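Local coordinates for probable transcriptional repressor protein (Mycobacterium tuberculosis, PDB 4FX0) that probably binds DNA as a MarR-family transcription factor, acting as a redox-dependent repressor that senses oxidation, at residues D79-R83 / I95-G101; L26-L31 / A104-A108. Residues are numbered along the deposited sequence.

Interaction 1. Residues D79-R83 / I95-G101; sequences DGLVR and IELTAKG
Helix 66-78 ends in a Schellman motif: Gly80, with phi/psi 70/26, turns the chain, and Leu81 (-88/-35) leads into strand 82-86. Val82 and Arg83 are extended and run antiparallel to 95-97, with Val82 opposite Leu97 as a non-hydrogen-bonded pair (CA-CA 4.7 Å) and Arg83 opposite Glu96 as a hydrogen-bonded one (CA-CA 4.9 Å). The latter pair closes through Arg83 N to Glu96 O at 2.7 Å and Glu96 N to Arg83 O at 2.8 Å. Beyond the strand, Thr98 N donates to Leu81 O (3.1 Å). Thr98, chi1 p, is the N-cap of helix 99-119: its OG1 accepts from Gly101 N (3.1 Å) and donates to Gly80 O over a very short 2.3 Å. These two strands are the beta wing of the MarR winged helix-turn-helix, here at its base, where the chain enters from one helix and leaves into the next. On one face Val82 (m) sets CG1 4.2 Å from CD2 of Leu97 (m, t), and both reach Leu39 of helix 33-45. On the other, Arg83, chi1 to chi3 t, t, p, folds its guanidinium over Glu96 CB, and NH2 forms a salt bridge with Glu96 OE1 at 2.6 Å; the other carboxylate oxygen of Glu96 (m, t), OE2, is hydrogen-bonded to Gly50 N. Lys100 is fully extended, all four chi angles t, passing CD2 of Leu81 (m, t) with its CG at 3.7 Å before NZ makes a weak bond to Asp79 O (3.2 Å) and a long salt bridge to OD2 of Asp79 (chi1 t) at 3.4 Å.

Interaction 2. Residues L26-L31 / A104-A108; sequences LRPSGL and ALQKA
A small, mostly apolar contact sets the turn between helices 7-26 and 33-45 against helix 99-119, joining N-terminal and C-terminal helices of the MarR fold. Residues 27-29 make a short 3-10 turn, Gly30 takes positive phi (69/29), and Leu31 is extended (-123/144). The facing segment is regular alpha helix, Ala108 N bonding to Ala104 O at 2.8 Å, and its small residues Ala104 and Ala108, one turn apart, point toward the loop. Ser29 comes closest in backbone, its CA 5.1 Å from that of Ala108. Leu31 (m, t) brings CD1 to 3.8 Å from Ala108 CB and 4.1 Å from Ala104 CB, while Leu26 (m, t) places CD2 3.5 Å from the same Ala108 CB. Extended Lys107 borders the contact, its CE 3.9 Å from Pro28 O. No hydrogen bond crosses: Ser29, chi1 p, donates OG to Leu26 O at 2.8 Å within its own turn, and that OG lies 3.3 Å from Ala108 CB.

How the interactions relate
Both interactions use helix 99-119: interaction 1 at its N-terminal cap, interaction 2 about two turns further along. Their centres are 13 Å apart, and they touch where Leu81 CD1 packs on Leu31 CD2 at 3.7 Å. In sequence, 79-83 and 95-101 both fall between 26-31 and 104-108, so the wing hairpin is nested inside the longer loop that interaction 2 closes. Helix 33-45 lies beside both, its Leu39 meeting Val82 and Leu97 from interaction 1 and Leu31 from interaction 2. The base of the winged helix-turn-helix is thus continuous with the packing of the N-terminal turn on helix 99-119, linking the probable DNA-binding region to the flanking helices.

Interaction 1. Residues D79-R83 / I95-G101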
# COMPACT_ATOMS: atom_id res chain seq x y z
N ASP B 79 -15.41 -14.64 11.87
CA ASP B 79 -16.11 -13.70 12.73
C ASP B 79 -17.55 -13.51 12.28
O ASP B 79 -18.28 -12.68 12.83
CB ASP B 79 -15.38 -12.35 12.75
CG ASP B 79 -15.87 -11.44 13.86
OD1 ASP B 79 -15.40 -11.59 15.00
OD2 ASP B 79 -16.73 -10.58 13.58
N GLY B 80 -17.97 -14.29 11.29
CA GLY B 80 -19.34 -14.27 10.82
C GLY B 80 -19.72 -13.00 10.08
O GLY B 80 -20.89 -12.62 10.06
N LEU B 81 -18.74 -12.35 9.48
CA LEU B 81 -19.00 -11.17 8.66
C LEU B 81 -19.30 -11.60 7.24
O LEU B 81 -20.12 -10.99 6.55
CB LEU B 81 -17.79 -10.24 8.68
CG LEU B 81 -17.30 -9.79 10.06
CD1 LEU B 81 -16.19 -8.77 9.91
CD2 LEU B 81 -18.45 -9.23 10.88
N VAL B 82 -18.62 -12.65 6.80
CA VAL B 82 -18.79 -13.17 5.45
C VAL B 82 -19.01 -14.68 5.49
O VAL B 82 -18.54 -15.36 6.41
CB VAL B 82 -17.58 -12.86 4.56
CG1 VAL B 82 -17.42 -11.36 4.39
CG2 VAL B 82 -16.32 -13.47 5.15
N ARG B 83 -19.72 -15.19 4.50
CA ARG B 83 -19.97 -16.62 4.40
C ARG B 83 -19.34 -17.13 3.10
O ARG B 83 -19.73 -16.71 2.01
CB ARG B 83 -21.47 -16.91 4.42
CG ARG B 83 -21.85 -18.35 4.69
CD ARG B 83 -23.34 -18.50 4.94
NE ARG B 83 -24.14 -17.86 3.90
CZ ARG B 83 -24.73 -16.68 4.02
NH1 ARG B 83 -24.62 -16.00 5.16
NH2 ARG B 83 -25.44 -16.18 3.02
N ILE B 95 -18.59 -16.10 -2.16
CA ILE B 95 -18.53 -15.28 -0.96
C ILE B 95 -19.82 -14.47 -0.79
O ILE B 95 -20.31 -13.85 -1.74
CB ILE B 95 -17.32 -14.32 -0.98
CG1 ILE B 95 -16.03 -15.09 -1.26
CG2 ILE B 95 -17.22 -13.56 0.33
CD1 ILE B 95 -15.49 -14.90 -2.66
N GLU B 96 -20.37 -14.48 0.43
CA GLU B 96 -21.61 -13.77 0.72
C GLU B 96 -21.49 -12.91 1.97
O GLU B 96 -20.74 -13.23 2.89
CB GLU B 96 -22.76 -14.76 0.89
CG GLU B 96 -23.26 -15.36 -0.41
CD GLU B 96 -24.38 -16.36 -0.20
OE1 GLU B 96 -24.36 -17.07 0.83
OE2 GLU B 96 -25.29 -16.43 -1.06
N LEU B 97 -22.24 -11.81 2.00
CA LEU B 97 -22.31 -10.97 3.18
C LEU B 97 -23.33 -11.53 4.17
O LEU B 97 -24.46 -11.85 3.80
CB LEU B 97 -22.70 -9.54 2.82
CG LEU B 97 -21.58 -8.57 2.46
CD1 LEU B 97 -22.14 -7.16 2.37
CD2 LEU B 97 -20.47 -8.63 3.49
N THR B 98 -22.92 -11.66 5.42
CA THR B 98 -23.84 -12.03 6.48
C THR B 98 -24.47 -10.77 7.04
O THR B 98 -23.93 -9.67 6.89
CB THR B 98 -23.12 -12.77 7.62
OG1 THR B 98 -22.13 -11.91 8.20
CG2 THR B 98 -22.45 -14.03 7.09
N ALA B 99 -25.64 -10.92 7.66
CA ALA B 99 -26.34 -9.79 8.27
C ALA B 99 -25.40 -9.01 9.17
O ALA B 99 -25.44 -7.78 9.21
CB ALA B 99 -27.54 -10.28 9.05
N LYS B 100 -24.55 -9.73 9.90
CA LYS B 100 -23.57 -9.10 10.78
C LYS B 100 -22.56 -8.30 9.98
O LYS B 100 -22.16 -7.20 10.37
CB LYS B 100 -22.86 -10.16 11.62
CG LYS B 100 -21.76 -9.61 12.52
CD LYS B 100 -21.20 -10.70 13.43
CE LYS B 100 -20.11 -10.14 14.33
NZ LYS B 100 -19.64 -11.15 15.31
N GLY B 101 -22.13 -8.85 8.84
CA GLY B 101 -21.23 -8.16 7.95
C GLY B 101 -21.84 -6.85 7.49
O GLY B 101 -21.20 -5.80 7.55

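Interaction 2. Residues L26-L31 / A104-A108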
# COMPACT_ATOMS: atom_id res chain seq x y z
N LEU B 26 -11.65 3.28 12.02
CA LEU B 26 -12.59 2.17 11.90
C LEU B 26 -12.65 1.29 13.15
O LEU B 26 -13.43 0.34 13.21
CB LEU B 26 -12.24 1.31 10.68
CG LEU B 26 -12.57 1.90 9.31
CD1 LEU B 26 -11.89 1.11 8.21
CD2 LEU B 26 -14.07 1.96 9.10
N ARG B 27 -11.82 1.60 14.14
CA ARG B 27 -11.78 0.84 15.39
C ARG B 27 -13.17 0.44 15.89
O ARG B 27 -13.42 -0.74 16.13
CB ARG B 27 -11.01 1.60 16.47
CG ARG B 27 -9.64 1.02 16.79
CD ARG B 27 -8.69 2.09 17.32
NE ARG B 27 -9.23 2.79 18.48
CZ ARG B 27 -8.66 3.85 19.05
NH1 ARG B 27 -7.52 4.33 18.56
NH2 ARG B 27 -9.22 4.43 20.09
N PRO B 28 -14.08 1.42 16.06
CA PRO B 28 -15.41 1.15 16.60
C PRO B 28 -16.19 0.07 15.83
O PRO B 28 -16.90 -0.72 16.45
CB PRO B 28 -16.13 2.49 16.46
CG PRO B 28 -15.03 3.49 16.52
CD PRO B 28 -13.88 2.86 15.80
N SER B 29 -16.06 0.05 14.51
CA SER B 29 -16.80 -0.91 13.70
C SER B 29 -16.16 -2.29 13.73
O SER B 29 -16.70 -3.25 13.19
CB SER B 29 -16.91 -0.42 12.25
OG SER B 29 -15.64 -0.43 11.62
N GLY B 30 -14.99 -2.39 14.36
CA GLY B 30 -14.28 -3.65 14.47
C GLY B 30 -13.73 -4.13 13.14
O GLY B 30 -13.58 -5.33 12.92
N LEU B 31 -13.42 -3.19 12.25
CA LEU B 31 -12.91 -3.52 10.93
C LEU B 31 -11.55 -2.88 10.65
O LEU B 31 -11.29 -1.76 11.09
CB LEU B 31 -13.89 -3.08 9.84
CG LEU B 31 -15.28 -3.72 9.87
CD1 LEU B 31 -16.09 -3.25 8.67
CD2 LEU B 31 -15.16 -5.23 9.88
N ALA B 104 -21.69 -4.33 10.38
CA ALA B 104 -20.36 -3.76 10.56
C ALA B 104 -20.02 -2.76 9.46
O ALA B 104 -19.50 -1.68 9.73
CB ALA B 104 -19.31 -4.86 10.62
N LEU B 105 -20.33 -3.12 8.22
CA LEU B 105 -20.09 -2.23 7.10
C LEU B 105 -20.88 -0.94 7.27
O LEU B 105 -20.33 0.16 7.18
CB LEU B 105 -20.46 -2.91 5.78
CG LEU B 105 -20.27 -2.07 4.51
CD1 LEU B 105 -18.84 -1.56 4.41
CD2 LEU B 105 -20.65 -2.87 3.28
N GLN B 106 -22.18 -1.08 7.51
CA GLN B 106 -23.06 0.07 7.72
C GLN B 106 -22.50 0.98 8.80
O GLN B 106 -22.52 2.20 8.67
CB GLN B 106 -24.46 -0.41 8.10
CG GLN B 106 -25.53 0.68 8.06
CD GLN B 106 -26.88 0.19 8.55
OE1 GLN B 106 -27.28 0.47 9.68
NE2 GLN B 106 -27.58 -0.56 7.70
N LYS B 107 -22.01 0.37 9.88
CA LYS B 107 -21.45 1.11 11.00
C LYS B 107 -20.11 1.76 10.65
O LYS B 107 -19.79 2.84 11.14
CB LYS B 107 -21.29 0.19 12.22
CG LYS B 107 -20.73 0.88 13.45
CD LYS B 107 -20.88 -0.01 14.68
CE LYS B 107 -20.46 0.72 15.94
NZ LYS B 107 -20.76 -0.08 17.16
N ALA B 108 -19.34 1.08 9.81
CA ALA B 108 -18.01 1.55 9.44
C ALA B 108 -18.06 2.72 8.46
O ALA B 108 -17.21 3.62 8.52
CB ALA B 108 -17.19 0.41 8.85